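Local coordinates for segregation protein (Thermus thermophilus, PDB 1WCV), which hydrolyses ATP and binds double-stranded DNA cooperatively in an ATP-dependent manner, forming nucleoprotein filaments that probably serve chromosome partitioning, at residues A[8-13]-A[129-134]; A[39-44]-A[115-120]; A[178-183]-A[206-211]. All coordinates share one frame; numbering follows the deposited sequence.

Contact 1. Residues A[8-13]-A[129-134]; sequences RIALAN and NALAAA
Ala10 lies at the centre of the apolar part of this contact, its methyl directed from strand 8-11 at the passing helix 125-133. Over residues 8-11 and 129-133 the two axes come within 8.0 Å and run nearly antiparallel, at 150°. Three side chains gather round the Ala10 methyl: CB of Ala134 is closest, 3.8 Å from Ala10 CB, CD2 of Leu131 lies 4.3 Å from it, and CB of Ala130 4.4 Å. The Ala134 methyl also rests 3.7 Å from the carbonyl oxygen of Arg8. With small residues facing each other, helix and sheet come close together.

The polar part belongs to Arg8. Its CG stands anti to the carbonyl carbon (chi1 -66°), the chain is extended from CG to NE, and its CD and NH2 meet Ala133 O. CD passes 3.1 Å from Ala133 O, and NH2 reaches the same oxygen in a weak but almost straight hydrogen bond (NH2 to Ala133 O 3.4 Å, 178° at the hydrogen). That oxygen sits at the guanidinium edge, in its plane. NE makes a long, weak ion pair with Asp109. An alanine here would probably leave Ala133 O without its guanidinium partner, cost Asp109 a weak, long ion pair and open a gap beside the helix.

Backbone bonds from Arg8 and Ala10 place strand 8-11 in the sheet next to strand 136-142. This is the crossover helix of a right-handed beta-alpha-beta unit, strands 114-118 and 136-142, with strand 8-11 lying between them, as in the P-loop NTPase fold.

Contact 2. Residues A[39-44]-A[115-120]; sequences LLVDLD and VLLDAP
Leu39 to Asp42 pair in register with Val115 to Asp118 as parallel strands, their axes 4.7 Å apart and inclined by 17°. The ladder alternates: Leu39 O accepts from Leu116 N, Leu116 O from Val41 N (2.8 Å, 171° at the hydrogen), Val41 O from Asp118 N, and Asp118 O from Leu43 N at 3.0 Å, where the donor is tilted from the carbonyl plane as the strands give way to loops.

On the face of Leu39, Val41, Val115 and Leu117, Leu39 lies side by side with Val115 and Val41 with Leu117, each pair pointing the same way; Leu117 CD2 sits 3.7 Å from Val41 CB. Past the strand end, Leu43 crosses Leu117 at a slant, its CD1 3.9 Å from Leu117 CB, and reaches on to Ala130 of helix 125-133. Pro120 closes the row: its CD lies 3.5 Å from Leu43 O, a buried oxygen without a polar partner, while Asp44, whose OD1 accepts from Gln46 N, slides past it with OD2 3.6 Å from Pro120 CA.

The other face, covered by helix 18-33, carries Leu40 and Leu116 and then two acids. Asp42 holds CG anti to its backbone N (chi1 -169°), as does Asp118, placing both carboxylate carbons on this face. Asp42 OD1 lies 4.3 Å from Asp118 OD2, and one water is hydrogen-bonded to both. Asp42 OD1 also accepts from Asp44 N, an Asx turn, and OD2 from Thr50; Asp118 is bound by Lys20 in a salt bridge and by Thr21.

Strands 114-118 and 38-42 end in the Walker B and A' motifs of ParA proteins. The close like charges are probably eased by the water and ATP-binding Lys20; beside magnesium-binding Thr21, the acids are consistent with a magnesium site.

Contact 3. Residues A[178-183]-A[206-211]; sequences MYDGRT and IPRNVR
Tyr179 and Pro207 form a single backbone bridge between the two loops, with both of its hydrogen bonds on Tyr179. Its N donates to Ile206 O (3.1 Å, 168° at the hydrogen), in the carbonyl plane; its O accepts from Arg208 N at 2.9 Å, the donor standing above the carbonyl plane.

Water extends the bridge at either end. One molecule accepts from Met178 N and donates to Pro207 O, 3.0 Å from each; another joins Gly181 N to Arg208 O.

Among the side chains, Arg208 has the largest share of the contact. Its chain is extended to NE; chi4 of 67° turns CZ out of the extended line, and the side chain crosses that of Met178 at a slant. Met178 CB lies in the guanidinium plane at its edge, 3.4 Å from Arg208 NH1. Further back, Arg208 CB packs 3.4 Å from Tyr179 O. The Tyr179 ring leads away to helix 185-197, and its OH bonds to His233 of the second subunit.

Within the 178-183 loop a salt bridge joins Arg182 to Asp180, gripped side-on, NE to OD1 and NH2 to OD2 (2.8 Å). Asp180 OD1 also accepts from Arg182 N, making an Asx turn inside the type I turn 180-183.

Asn209 N-caps helix 210-218 through a weak bond from Arg211 N. Pro207 and Asn209 bind the nucleotide, so the bridge anchors a nucleotide-binding loop to the end of strand 170-177.

Contacts 1 and 2 are neighbours in one sheet, their centres 8 Å apart. Strand 8-11 lies beside strand 114-118, with Ile9 N 2.8 Å from Val115 O and Ile9 O 2.8 Å from Leu117 N; Ala130 CB packs 3.6 Å from Leu43 CD1, so the helix of contact 1 also touches contact 2. Contact 3 stands apart, its centre 26 and 24 Å from theirs. The P-loop relates them: between nearest side-chain atoms, Ala10 is about 9 Å from Lys20, Asp118 about 3 Å from Lys20 and Thr21, and Met178 about 3 Å from Val18. With ATP-binding Lys20 and metal-binding Thr21 beside it, contact 2 probably flanks the phosphate and metal end, whereas contact 3 supplies nucleotide-binding residues.

Contact 1. Residues A[8-13]-A[129-134]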
loop_
_atom_site.group_PDB
_atom_site.type_symbol
_atom_site.label_atom_id
_atom_site.label_comp_id
_atom_site.label_asym_id
_atom_site.label_seq_id
_atom_site.Cartn_x
_atom_site.Cartn_y
_atom_site.Cartn_z
ATOM N N ARG A 8 20.264 8.812 -6.094
ATOM C CA ARG A 8 20.935 7.632 -5.557
ATOM C C ARG A 8 20.196 7.132 -4.327
ATOM O O ARG A 8 19.973 7.882 -3.376
ATOM C CB ARG A 8 22.378 7.959 -5.182
ATOM C CG ARG A 8 23.248 8.294 -6.373
ATOM C CD ARG A 8 24.602 8.780 -5.922
ATOM N NE ARG A 8 25.458 9.141 -7.045
ATOM C CZ ARG A 8 26.615 9.778 -6.914
ATOM N NH1 ARG A 8 27.339 10.072 -7.985
ATOM N NH2 ARG A 8 27.042 10.129 -5.709
ATOM N N ILE A 9 19.825 5.858 -4.361
ATOM C CA ILE A 9 19.097 5.242 -3.266
ATOM C C ILE A 9 19.857 4.041 -2.723
ATOM O O ILE A 9 20.180 3.102 -3.454
ATOM C CB ILE A 9 17.693 4.782 -3.744
ATOM C CG1 ILE A 9 16.908 5.989 -4.269
ATOM C CG2 ILE A 9 16.943 4.110 -2.609
ATOM C CD1 ILE A 9 15.609 5.621 -4.982
ATOM N N ALA A 10 20.149 4.079 -1.429
ATOM C CA ALA A 10 20.851 2.984 -0.795
ATOM C C ALA A 10 19.817 2.061 -0.169
ATOM O O ALA A 10 18.836 2.528 0.410
ATOM C CB ALA A 10 21.793 3.516 0.292
ATOM N N LEU A 11 20.029 0.760 -0.329
ATOM C CA LEU A 11 19.167 -0.253 0.271
ATOM C C LEU A 11 20.027 -0.746 1.429
ATOM O O LEU A 11 21.091 -1.332 1.205
ATOM C CB LEU A 11 18.901 -1.403 -0.703
ATOM C CG LEU A 11 18.020 -1.178 -1.943
ATOM C CD1 LEU A 11 16.631 -0.769 -1.520
ATOM C CD2 LEU A 11 18.646 -0.129 -2.847
ATOM N N ALA A 12 19.590 -0.493 2.661
ATOM C CA ALA A 12 20.380 -0.903 3.815
ATOM C C ALA A 12 19.554 -1.198 5.052
ATOM O O ALA A 12 18.508 -0.601 5.273
ATOM C CB ALA A 12 21.398 0.180 4.145
ATOM N N ASN A 13 20.028 -2.152 5.843
ATOM C CA ASN A 13 19.395 -2.478 7.110
ATOM C C ASN A 13 20.517 -2.964 8.010
ATOM O O ASN A 13 21.659 -3.099 7.573
ATOM C CB ASN A 13 18.290 -3.536 6.966
ATOM C CG ASN A 13 18.782 -4.807 6.334
ATOM O OD1 ASN A 13 19.971 -5.103 6.361
ATOM N ND2 ASN A 13 17.867 -5.575 5.771
ATOM N N ASN A 129 30.110 3.757 2.899
ATOM C CA ASN A 129 30.344 4.420 1.616
ATOM C C ASN A 129 29.038 4.574 0.835
ATOM O O ASN A 129 28.863 5.530 0.079
ATOM C CB ASN A 129 31.362 3.633 0.784
ATOM C CG ASN A 129 32.773 4.157 0.951
ATOM O OD1 ASN A 129 33.161 5.147 0.324
ATOM N ND2 ASN A 129 33.543 3.509 1.817
ATOM N N ALA A 130 28.121 3.633 1.024
ATOM C CA ALA A 130 26.834 3.695 0.341
ATOM C C ALA A 130 26.023 4.853 0.912
ATOM O O ALA A 130 25.438 5.650 0.175
ATOM C CB ALA A 130 26.079 2.380 0.529
ATOM N N LEU A 131 26.013 4.951 2.237
ATOM C CA LEU A 131 25.270 5.996 2.916
ATOM C C LEU A 131 25.834 7.386 2.658
ATOM O O LEU A 131 25.096 8.370 2.643
ATOM C CB LEU A 131 25.238 5.721 4.417
ATOM C CG LEU A 131 24.485 4.451 4.811
ATOM C CD1 LEU A 131 24.434 4.311 6.324
ATOM C CD2 LEU A 131 23.084 4.514 4.234
ATOM N N ALA A 132 27.143 7.463 2.454
ATOM C CA ALA A 132 27.789 8.747 2.207
ATOM C C ALA A 132 27.578 9.226 0.779
ATOM O O ALA A 132 27.732 10.410 0.491
ATOM C CB ALA A 132 29.283 8.651 2.511
ATOM N N ALA A 133 27.201 8.311 -0.109
ATOM C CA ALA A 133 26.991 8.656 -1.512
ATOM C C ALA A 133 25.524 8.802 -1.917
ATOM O O ALA A 133 25.203 9.452 -2.917
ATOM C CB ALA A 133 27.659 7.615 -2.391
ATOM N N ALA A 134 24.632 8.204 -1.143
ATOM C CA ALA A 134 23.209 8.248 -1.457
ATOM C C ALA A 134 22.489 9.503 -0.983
ATOM O O ALA A 134 22.988 10.239 -0.141
ATOM C CB ALA A 134 22.523 7.022 -0.862
#

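Contact 2. Residues A[39-44]-A[115-120]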
loop_
_atom_site.group_PDB
_atom_site.type_symbol
_atom_site.label_atom_id
_atom_site.label_comp_id
_atom_site.label_asym_id
_atom_site.label_seq_id
_atom_site.Cartn_x
_atom_site.Cartn_y
_atom_site.Cartn_z
ATOM N N LEU A 39 20.799 2.002 -12.667
ATOM C CA LEU A 39 22.045 1.318 -12.374
ATOM C C LEU A 39 21.929 0.699 -10.980
ATOM O O LEU A 39 21.593 1.386 -10.020
ATOM C CB LEU A 39 23.221 2.297 -12.382
ATOM C CG LEU A 39 24.546 1.693 -11.911
ATOM C CD1 LEU A 39 24.972 0.569 -12.847
ATOM C CD2 LEU A 39 25.604 2.778 -11.862
ATOM N N LEU A 40 22.164 -0.602 -10.889
ATOM C CA LEU A 40 22.135 -1.289 -9.604
ATOM C C LEU A 40 23.583 -1.623 -9.304
ATOM O O LEU A 40 24.260 -2.252 -10.120
ATOM C CB LEU A 40 21.326 -2.583 -9.671
ATOM C CG LEU A 40 21.371 -3.472 -8.421
ATOM C CD1 LEU A 40 20.793 -2.721 -7.227
ATOM C CD2 LEU A 40 20.595 -4.762 -8.668
ATOM N N VAL A 41 24.056 -1.191 -8.139
ATOM C CA VAL A 41 25.426 -1.450 -7.727
ATOM C C VAL A 41 25.448 -2.408 -6.547
ATOM O O VAL A 41 24.867 -2.124 -5.496
ATOM C CB VAL A 41 26.135 -0.144 -7.309
ATOM C CG1 VAL A 41 27.583 -0.433 -6.961
ATOM C CG2 VAL A 41 26.042 0.892 -8.424
ATOM N N ASP A 42 26.101 -3.549 -6.731
ATOM C CA ASP A 42 26.223 -4.537 -5.669
ATOM C C ASP A 42 27.446 -4.134 -4.849
ATOM O O ASP A 42 28.576 -4.212 -5.336
ATOM C CB ASP A 42 26.434 -5.937 -6.254
ATOM C CG ASP A 42 26.296 -7.034 -5.208
ATOM O OD1 ASP A 42 26.280 -6.709 -4.000
ATOM O OD2 ASP A 42 26.210 -8.225 -5.587
ATOM N N LEU A 43 27.222 -3.689 -3.617
ATOM C CA LEU A 43 28.330 -3.274 -2.759
ATOM C C LEU A 43 28.658 -4.309 -1.689
ATOM O O LEU A 43 29.466 -4.051 -0.795
ATOM C CB LEU A 43 28.008 -1.932 -2.091
ATOM C CG LEU A 43 27.915 -0.708 -3.000
ATOM C CD1 LEU A 43 27.486 0.510 -2.192
ATOM C CD2 LEU A 43 29.271 -0.459 -3.649
ATOM N N ASP A 44 28.038 -5.477 -1.778
ATOM C CA ASP A 44 28.279 -6.525 -0.797
ATOM C C ASP A 44 29.358 -7.479 -1.282
ATOM O O ASP A 44 29.255 -8.036 -2.370
ATOM C CB ASP A 44 27.003 -7.325 -0.534
ATOM C CG ASP A 44 27.101 -8.182 0.717
ATOM O OD1 ASP A 44 28.161 -8.803 0.942
ATOM O OD2 ASP A 44 26.116 -8.243 1.476
ATOM N N VAL A 115 20.058 5.380 -9.316
ATOM C CA VAL A 115 21.144 4.475 -8.968
ATOM C C VAL A 115 20.817 3.806 -7.634
ATOM O O VAL A 115 20.630 4.488 -6.632
ATOM C CB VAL A 115 22.473 5.239 -8.824
ATOM C CG1 VAL A 115 23.616 4.251 -8.595
ATOM C CG2 VAL A 115 22.722 6.085 -10.070
ATOM N N LEU A 116 20.721 2.481 -7.639
ATOM C CA LEU A 116 20.414 1.731 -6.416
ATOM C C LEU A 116 21.687 1.087 -5.892
ATOM O O LEU A 116 22.411 0.436 -6.640
ATOM C CB LEU A 116 19.364 0.644 -6.694
ATOM C CG LEU A 116 17.890 1.074 -6.737
ATOM C CD1 LEU A 116 17.696 2.239 -7.693
ATOM C CD2 LEU A 116 17.033 -0.114 -7.170
ATOM N N LEU A 117 21.959 1.267 -4.604
ATOM C CA LEU A 117 23.162 0.696 -4.002
ATOM C C LEU A 117 22.790 -0.369 -2.986
ATOM O O LEU A 117 22.268 -0.045 -1.926
ATOM C CB LEU A 117 23.957 1.793 -3.297
ATOM C CG LEU A 117 24.240 3.074 -4.075
ATOM C CD1 LEU A 117 24.776 4.134 -3.122
ATOM C CD2 LEU A 117 25.232 2.786 -5.200
ATOM N N ASP A 118 23.055 -1.633 -3.306
ATOM C CA ASP A 118 22.745 -2.722 -2.386
ATOM C C ASP A 118 23.889 -2.846 -1.388
ATOM O O ASP A 118 24.896 -3.491 -1.663
ATOM C CB ASP A 118 22.551 -4.035 -3.148
ATOM C CG ASP A 118 21.987 -5.135 -2.271
ATOM O OD1 ASP A 118 21.316 -4.807 -1.264
ATOM O OD2 ASP A 118 22.196 -6.328 -2.586
ATOM N N ALA A 119 23.709 -2.230 -0.222
ATOM C CA ALA A 119 24.723 -2.208 0.830
ATOM C C ALA A 119 24.773 -3.439 1.720
ATOM O O ALA A 119 23.753 -4.059 2.017
ATOM C CB ALA A 119 24.521 -0.977 1.697
ATOM N N PRO A 120 25.981 -3.814 2.162
ATOM C CA PRO A 120 26.109 -4.984 3.032
ATOM C C PRO A 120 25.600 -4.607 4.423
ATOM O O PRO A 120 25.481 -3.426 4.749
ATOM C CB PRO A 120 27.607 -5.266 3.015
ATOM C CG PRO A 120 28.203 -3.915 2.844
ATOM C CD PRO A 120 27.300 -3.253 1.821
HETATM O O HOH W 1 24.274 -7.889 -2.685
#

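Contact 3. Residues A[178-183]-A[206-211]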
loop_
_atom_site.group_PDB
_atom_site.type_symbol
_atom_site.label_atom_id
_atom_site.label_comp_id
_atom_site.label_asym_id
_atom_site.label_seq_id
_atom_site.Cartn_x
_atom_site.Cartn_y
_atom_site.Cartn_z
ATOM N N MET A 178 9.011 -10.034 3.424
ATOM C CA MET A 178 8.804 -11.370 3.969
ATOM C C MET A 178 7.629 -11.458 4.936
ATOM O O MET A 178 7.648 -12.213 5.911
ATOM C CB MET A 178 10.100 -11.844 4.628
ATOM C CG MET A 178 11.273 -11.766 3.655
ATOM S SD MET A 178 12.802 -12.463 4.254
ATOM C CE MET A 178 12.562 -14.186 3.817
ATOM N N TYR A 179 6.593 -10.679 4.649
ATOM C CA TYR A 179 5.390 -10.678 5.469
ATOM C C TYR A 179 4.767 -12.078 5.377
ATOM O O TYR A 179 4.302 -12.480 4.311
ATOM C CB TYR A 179 4.424 -9.622 4.914
ATOM C CG TYR A 179 3.112 -9.470 5.655
ATOM C CD1 TYR A 179 2.962 -8.531 6.677
ATOM C CD2 TYR A 179 2.004 -10.241 5.300
ATOM C CE1 TYR A 179 1.719 -8.360 7.326
ATOM C CE2 TYR A 179 0.777 -10.081 5.933
ATOM C CZ TYR A 179 0.636 -9.139 6.942
ATOM O OH TYR A 179 -0.595 -8.974 7.538
ATOM N N ASP A 180 4.757 -12.809 6.491
ATOM C CA ASP A 180 4.202 -14.171 6.522
ATOM C C ASP A 180 2.683 -14.152 6.633
ATOM O O ASP A 180 2.131 -14.092 7.730
ATOM C CB ASP A 180 4.792 -14.954 7.701
ATOM C CG ASP A 180 4.417 -16.434 7.673
ATOM O OD1 ASP A 180 3.665 -16.841 6.771
ATOM O OD2 ASP A 180 4.882 -17.190 8.554
ATOM N N GLY A 181 2.013 -14.225 5.488
ATOM C CA GLY A 181 0.561 -14.196 5.475
ATOM C C GLY A 181 -0.125 -15.389 6.111
ATOM O O GLY A 181 -1.350 -15.420 6.201
ATOM N N ARG A 182 0.645 -16.376 6.548
ATOM C CA ARG A 182 0.035 -17.544 7.176
ATOM C C ARG A 182 -0.389 -17.231 8.602
ATOM O O ARG A 182 -1.205 -17.948 9.190
ATOM C CB ARG A 182 1.021 -18.713 7.228
ATOM C CG ARG A 182 1.540 -19.212 5.898
ATOM C CD ARG A 182 2.565 -20.303 6.166
ATOM N NE ARG A 182 3.658 -19.788 6.985
ATOM C CZ ARG A 182 4.529 -20.540 7.652
ATOM N NH1 ARG A 182 4.444 -21.865 7.614
ATOM N NH2 ARG A 182 5.499 -19.962 8.347
ATOM N N THR A 183 0.157 -16.155 9.151
ATOM C CA THR A 183 -0.101 -15.786 10.538
ATOM C C THR A 183 -0.678 -14.397 10.739
ATOM O O THR A 183 -0.647 -13.558 9.841
ATOM C CB THR A 183 1.198 -15.825 11.350
ATOM O OG1 THR A 183 1.977 -14.658 11.042
ATOM C CG2 THR A 183 2.009 -17.055 10.999
ATOM N N ILE A 206 5.818 -6.323 0.998
ATOM C CA ILE A 206 6.184 -7.467 0.162
ATOM C C ILE A 206 5.853 -8.758 0.915
ATOM O O ILE A 206 6.354 -9.004 2.014
ATOM C CB ILE A 206 7.694 -7.461 -0.198
ATOM C CG1 ILE A 206 8.120 -6.061 -0.663
ATOM C CG2 ILE A 206 7.957 -8.472 -1.318
ATOM C CD1 ILE A 206 7.347 -5.544 -1.872
ATOM N N PRO A 207 5.009 -9.610 0.323
ATOM C CA PRO A 207 4.624 -10.863 0.973
ATOM C C PRO A 207 5.653 -11.973 0.858
ATOM O O PRO A 207 6.452 -12.008 -0.076
ATOM C CB PRO A 207 3.355 -11.240 0.233
ATOM C CG PRO A 207 3.740 -10.900 -1.184
ATOM C CD PRO A 207 4.416 -9.521 -1.027
ATOM N N ARG A 208 5.617 -12.889 1.815
ATOM C CA ARG A 208 6.501 -14.039 1.748
ATOM C C ARG A 208 5.810 -14.842 0.647
ATOM O O ARG A 208 4.591 -14.998 0.672
ATOM C CB ARG A 208 6.469 -14.809 3.065
ATOM C CG ARG A 208 7.618 -15.786 3.242
ATOM C CD ARG A 208 7.558 -16.473 4.598
ATOM N NE ARG A 208 8.820 -17.133 4.921
ATOM C CZ ARG A 208 9.957 -16.485 5.157
ATOM N NH1 ARG A 208 9.988 -15.161 5.110
ATOM N NH2 ARG A 208 11.066 -17.158 5.436
ATOM N N ASN A 209 6.572 -15.319 -0.330
ATOM C CA ASN A 209 5.996 -16.087 -1.427
ATOM C C ASN A 209 7.066 -16.978 -2.033
ATOM O O ASN A 209 8.198 -16.545 -2.242
ATOM C CB ASN A 209 5.421 -15.150 -2.500
ATOM C CG ASN A 209 4.871 -15.900 -3.706
ATOM O OD1 ASN A 209 5.590 -16.163 -4.676
ATOM N ND2 ASN A 209 3.595 -16.262 -3.644
ATOM N N VAL A 210 6.684 -18.221 -2.310
ATOM C CA VAL A 210 7.583 -19.225 -2.877
ATOM C C VAL A 210 8.322 -18.801 -4.150
ATOM O O VAL A 210 9.527 -19.019 -4.272
ATOM C CB VAL A 210 6.810 -20.536 -3.176
ATOM C CG1 VAL A 210 5.647 -20.251 -4.121
ATOM C CG2 VAL A 210 7.747 -21.575 -3.776
ATOM N N ARG A 211 7.605 -18.211 -5.100
ATOM C CA ARG A 211 8.223 -17.788 -6.353
ATOM C C ARG A 211 9.244 -16.683 -6.147
ATOM O O ARG A 211 10.241 -16.610 -6.860
ATOM C CB ARG A 211 7.147 -17.330 -7.342
ATOM C CG ARG A 211 6.378 -18.480 -7.970
ATOM C CD ARG A 211 4.931 -18.104 -8.218
ATOM N NE ARG A 211 4.158 -18.107 -6.979
ATOM C CZ ARG A 211 2.871 -17.785 -6.896
ATOM N NH1 ARG A 211 2.201 -17.427 -7.983
ATOM N NH2 ARG A 211 2.250 -17.841 -5.726
HETATM O O HOH W 2 9.124 -10.946 0.595
HETATM O O HOH W 3 2.538 -14.625 2.482
#